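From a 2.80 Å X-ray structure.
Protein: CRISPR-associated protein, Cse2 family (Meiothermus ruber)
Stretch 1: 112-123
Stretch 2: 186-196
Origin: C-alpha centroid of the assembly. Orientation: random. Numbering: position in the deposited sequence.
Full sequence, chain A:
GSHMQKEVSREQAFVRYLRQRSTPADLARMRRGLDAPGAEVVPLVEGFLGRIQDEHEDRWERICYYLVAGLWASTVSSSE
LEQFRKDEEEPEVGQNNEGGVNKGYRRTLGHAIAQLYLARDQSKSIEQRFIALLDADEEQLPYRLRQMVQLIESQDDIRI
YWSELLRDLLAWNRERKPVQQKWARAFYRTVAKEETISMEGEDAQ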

# COMPACT_ATOMS: atom_id res chain seq x y z
N ALA A 112 6.23 2.43 7.03
CA ALA A 112 5.49 1.35 7.70
C ALA A 112 6.44 0.16 7.90
O ALA A 112 6.49 -0.42 9.00
CB ALA A 112 4.25 0.95 6.92
N ILE A 113 7.23 -0.14 6.86
CA ILE A 113 8.11 -1.29 6.89
C ILE A 113 9.21 -1.12 7.94
O ILE A 113 9.57 -2.09 8.66
CB ILE A 113 8.66 -1.63 5.49
CG1 ILE A 113 7.56 -2.22 4.63
CG2 ILE A 113 9.81 -2.66 5.56
CD1 ILE A 113 7.77 -2.00 3.16
N ALA A 114 9.74 0.10 8.06
CA ALA A 114 10.77 0.35 9.05
C ALA A 114 10.20 0.11 10.44
O ALA A 114 10.88 -0.46 11.30
CB ALA A 114 11.28 1.74 8.94
N GLN A 115 8.96 0.52 10.65
CA GLN A 115 8.31 0.36 11.95
C GLN A 115 8.23 -1.12 12.29
O GLN A 115 8.44 -1.52 13.44
CB GLN A 115 6.93 1.01 11.94
CG GLN A 115 6.95 2.49 12.16
CD GLN A 115 5.59 3.12 12.04
OE1 GLN A 115 4.88 2.91 11.07
NE2 GLN A 115 5.24 3.95 13.01
N LEU A 116 7.92 -1.93 11.27
CA LEU A 116 7.85 -3.36 11.42
C LEU A 116 9.24 -3.91 11.74
O LEU A 116 9.42 -4.68 12.70
CB LEU A 116 7.29 -3.96 10.14
CG LEU A 116 7.51 -5.44 9.95
CD1 LEU A 116 6.64 -6.23 10.93
CD2 LEU A 116 7.21 -5.80 8.54
N TYR A 117 10.22 -3.48 10.96
CA TYR A 117 11.61 -3.84 11.18
C TYR A 117 12.03 -3.62 12.62
O TYR A 117 12.58 -4.52 13.25
CB TYR A 117 12.46 -3.00 10.24
CG TYR A 117 13.94 -3.12 10.40
CD1 TYR A 117 14.60 -4.31 10.11
CD2 TYR A 117 14.70 -2.03 10.78
CE1 TYR A 117 15.96 -4.41 10.22
CE2 TYR A 117 16.07 -2.13 10.91
CZ TYR A 117 16.70 -3.32 10.62
OH TYR A 117 18.06 -3.42 10.74
N LEU A 118 11.74 -2.44 13.16
CA LEU A 118 12.16 -2.09 14.53
C LEU A 118 11.38 -2.87 15.57
O LEU A 118 11.91 -3.21 16.63
CB LEU A 118 12.02 -0.59 14.78
CG LEU A 118 12.93 0.37 14.01
CD1 LEU A 118 12.22 1.69 13.78
CD2 LEU A 118 14.27 0.60 14.68
N ALA A 119 10.11 -3.15 15.28
CA ALA A 119 9.27 -3.97 16.16
C ALA A 119 9.82 -5.39 16.31
O ALA A 119 9.62 -6.03 17.33
CB ALA A 119 7.83 -3.99 15.65
N ARG A 120 10.53 -5.88 15.29
CA ARG A 120 11.08 -7.24 15.33
C ARG A 120 12.58 -7.26 15.56
O ARG A 120 13.29 -8.07 14.94
CB ARG A 120 10.78 -7.97 14.02
CG ARG A 120 9.37 -8.46 13.89
CD ARG A 120 9.36 -9.64 12.96
NE ARG A 120 8.07 -9.75 12.29
CZ ARG A 120 7.00 -10.33 12.81
NH1 ARG A 120 7.07 -10.89 14.03
NH2 ARG A 120 5.86 -10.37 12.11
N ASP A 121 13.06 -6.39 16.44
CA ASP A 121 14.48 -6.34 16.83
C ASP A 121 15.46 -5.97 15.74
O ASP A 121 16.60 -6.44 15.76
CB ASP A 121 14.93 -7.68 17.39
CG ASP A 121 14.91 -7.69 18.85
OD1 ASP A 121 13.82 -7.47 19.41
OD2 ASP A 121 16.00 -7.89 19.43
N GLN A 122 15.03 -5.12 14.81
CA GLN A 122 15.88 -4.76 13.67
C GLN A 122 16.26 -6.03 12.91
O GLN A 122 17.45 -6.27 12.65
CB GLN A 122 17.14 -4.00 14.11
CG GLN A 122 16.93 -3.03 15.26
CD GLN A 122 18.04 -2.02 15.36
OE1 GLN A 122 18.87 -2.08 16.27
NE2 GLN A 122 18.09 -1.09 14.40
N SER A 123 15.24 -6.82 12.58
CA SER A 123 15.42 -8.16 12.02
C SER A 123 15.90 -8.10 10.60
O SER A 123 15.22 -7.55 9.73
CB SER A 123 14.10 -8.94 12.08
OG SER A 123 13.80 -9.55 10.83
N ALA A 186 12.82 6.63 3.26
CA ALA A 186 11.91 6.65 4.39
C ALA A 186 12.36 5.60 5.36
O ALA A 186 12.50 5.88 6.54
CB ALA A 186 10.50 6.40 3.95
N PHE A 187 12.62 4.40 4.88
CA PHE A 187 13.05 3.31 5.74
C PHE A 187 14.28 3.70 6.55
O PHE A 187 14.27 3.65 7.79
CB PHE A 187 13.36 2.08 4.90
CG PHE A 187 13.79 0.88 5.71
CD1 PHE A 187 12.85 -0.07 6.12
CD2 PHE A 187 15.12 0.68 6.03
CE1 PHE A 187 13.22 -1.18 6.88
CE2 PHE A 187 15.51 -0.44 6.78
CZ PHE A 187 14.55 -1.37 7.21
N TYR A 188 15.35 4.10 5.89
CA TYR A 188 16.57 4.33 6.65
C TYR A 188 16.51 5.58 7.49
O TYR A 188 17.16 5.67 8.52
CB TYR A 188 17.80 4.24 5.75
CG TYR A 188 18.05 2.80 5.33
CD1 TYR A 188 18.55 1.88 6.25
CD2 TYR A 188 17.73 2.35 4.04
CE1 TYR A 188 18.76 0.56 5.90
CE2 TYR A 188 17.94 1.01 3.68
CZ TYR A 188 18.45 0.12 4.62
OH TYR A 188 18.67 -1.21 4.32
N ARG A 189 15.66 6.51 7.10
CA ARG A 189 15.41 7.71 7.88
C ARG A 189 14.70 7.41 9.21
O ARG A 189 15.06 7.97 10.25
CB ARG A 189 14.59 8.68 7.07
CG ARG A 189 14.76 10.09 7.50
CD ARG A 189 14.09 11.04 6.55
NE ARG A 189 14.90 12.24 6.41
CZ ARG A 189 14.41 13.46 6.26
NH1 ARG A 189 13.09 13.67 6.23
NH2 ARG A 189 15.26 14.49 6.15
N THR A 190 13.71 6.52 9.17
CA THR A 190 13.01 6.05 10.36
C THR A 190 13.92 5.29 11.32
O THR A 190 13.93 5.56 12.51
CB THR A 190 11.86 5.14 9.98
OG1 THR A 190 10.92 5.86 9.16
CG2 THR A 190 11.14 4.63 11.19
N VAL A 191 14.66 4.31 10.81
CA VAL A 191 15.61 3.54 11.62
C VAL A 191 16.61 4.46 12.36
O VAL A 191 16.81 4.36 13.58
CB VAL A 191 16.36 2.53 10.73
CG1 VAL A 191 17.49 1.88 11.48
CG2 VAL A 191 15.42 1.49 10.21
N ALA A 192 17.23 5.35 11.61
CA ALA A 192 18.14 6.33 12.16
C ALA A 192 17.46 7.13 13.26
O ALA A 192 18.05 7.37 14.31
CB ALA A 192 18.62 7.26 11.07
N LYS A 193 16.22 7.54 13.00
CA LYS A 193 15.47 8.36 13.93
C LYS A 193 15.36 7.66 15.28
O LYS A 193 15.50 8.30 16.31
CB LYS A 193 14.10 8.65 13.35
CG LYS A 193 13.27 9.63 14.12
CD LYS A 193 13.49 11.07 13.64
CE LYS A 193 12.23 11.92 13.96
NZ LYS A 193 12.52 13.38 14.08
N GLU A 194 15.14 6.34 15.25
CA GLU A 194 15.02 5.55 16.47
C GLU A 194 16.34 5.44 17.26
O GLU A 194 16.36 5.55 18.49
CB GLU A 194 14.46 4.16 16.18
CG GLU A 194 13.88 3.47 17.40
CD GLU A 194 13.00 4.40 18.23
OE1 GLU A 194 12.05 5.01 17.67
OE2 GLU A 194 13.28 4.53 19.46
N GLU A 195 17.44 5.23 16.54
CA GLU A 195 18.76 5.24 17.15
C GLU A 195 19.06 6.57 17.86
O GLU A 195 19.96 6.63 18.71
CB GLU A 195 19.85 4.86 16.14
CG GLU A 195 19.78 3.39 15.67
CD GLU A 195 20.54 3.12 14.36
OE1 GLU A 195 21.55 3.82 14.09
OE2 GLU A 195 20.13 2.21 13.60
N THR A 196 18.30 7.63 17.55
CA THR A 196 18.34 8.87 18.38
C THR A 196 17.35 8.83 19.55
O THR A 196 17.76 9.12 20.68
CB THR A 196 18.17 10.20 17.58
OG1 THR A 196 18.84 10.12 16.32
CG2 THR A 196 18.76 11.39 18.38

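The two stretches pack as helices running in broadly the same direction, their axes inclined by 42° and approaching to 8.3 Å. No hydrogen bond crosses between them; the contact, 422 Å² counted over both sides, rests almost wholly on apolar packing.

Along stretch 2, Ala186 stays clear of the partner helix, and the contact opens at Phe187, which contributes the largest buried area of any residue here. Its CA-to-CB bond points sideways, but with chi1 in the t well the ring reaches across to the first helix. There CE1 of Phe187 lies 3.6 Å from CA of Ala114 and 3.9 Å from CG2 of Ile113. The backbones are nearest at this point, with the CA atoms of Ala114 and Phe187 5.0 Å apart, and the small methyl of Ala114 occupies the narrow space between them. Phe187 CZ also sits over one face of the Tyr117 ring, 3.6 Å from Tyr117 CD2; the ring planes meet obliquely at 48°.

Tyr188 and Arg189 start away from the first helix and make no contact with it, and the next turn brings Thr190 and Val191 into the interface. Thr190 directs its CB toward the first helix, 3.6 Å from Ala114 CB, while its methyl CG2 lies 4.1 Å from Leu118 CD1. Its short, branched side chain thus offers carbon to the contact. Val191, with chi1 t, places CG2 3.6 Å from Tyr117 CD2 and 4.3 Å from Ala114 CB, filling the space beside both.

Ala192 and Lys193 take no part. Glu194 points toward the partner, but it is its aliphatic portion that packs, with CB 3.9 Å from Leu118 CD2. At the exposed margin, Glu195 OE2 comes within 4.0 Å of Gln122 NE2, a polar approach too long for a hydrogen bond.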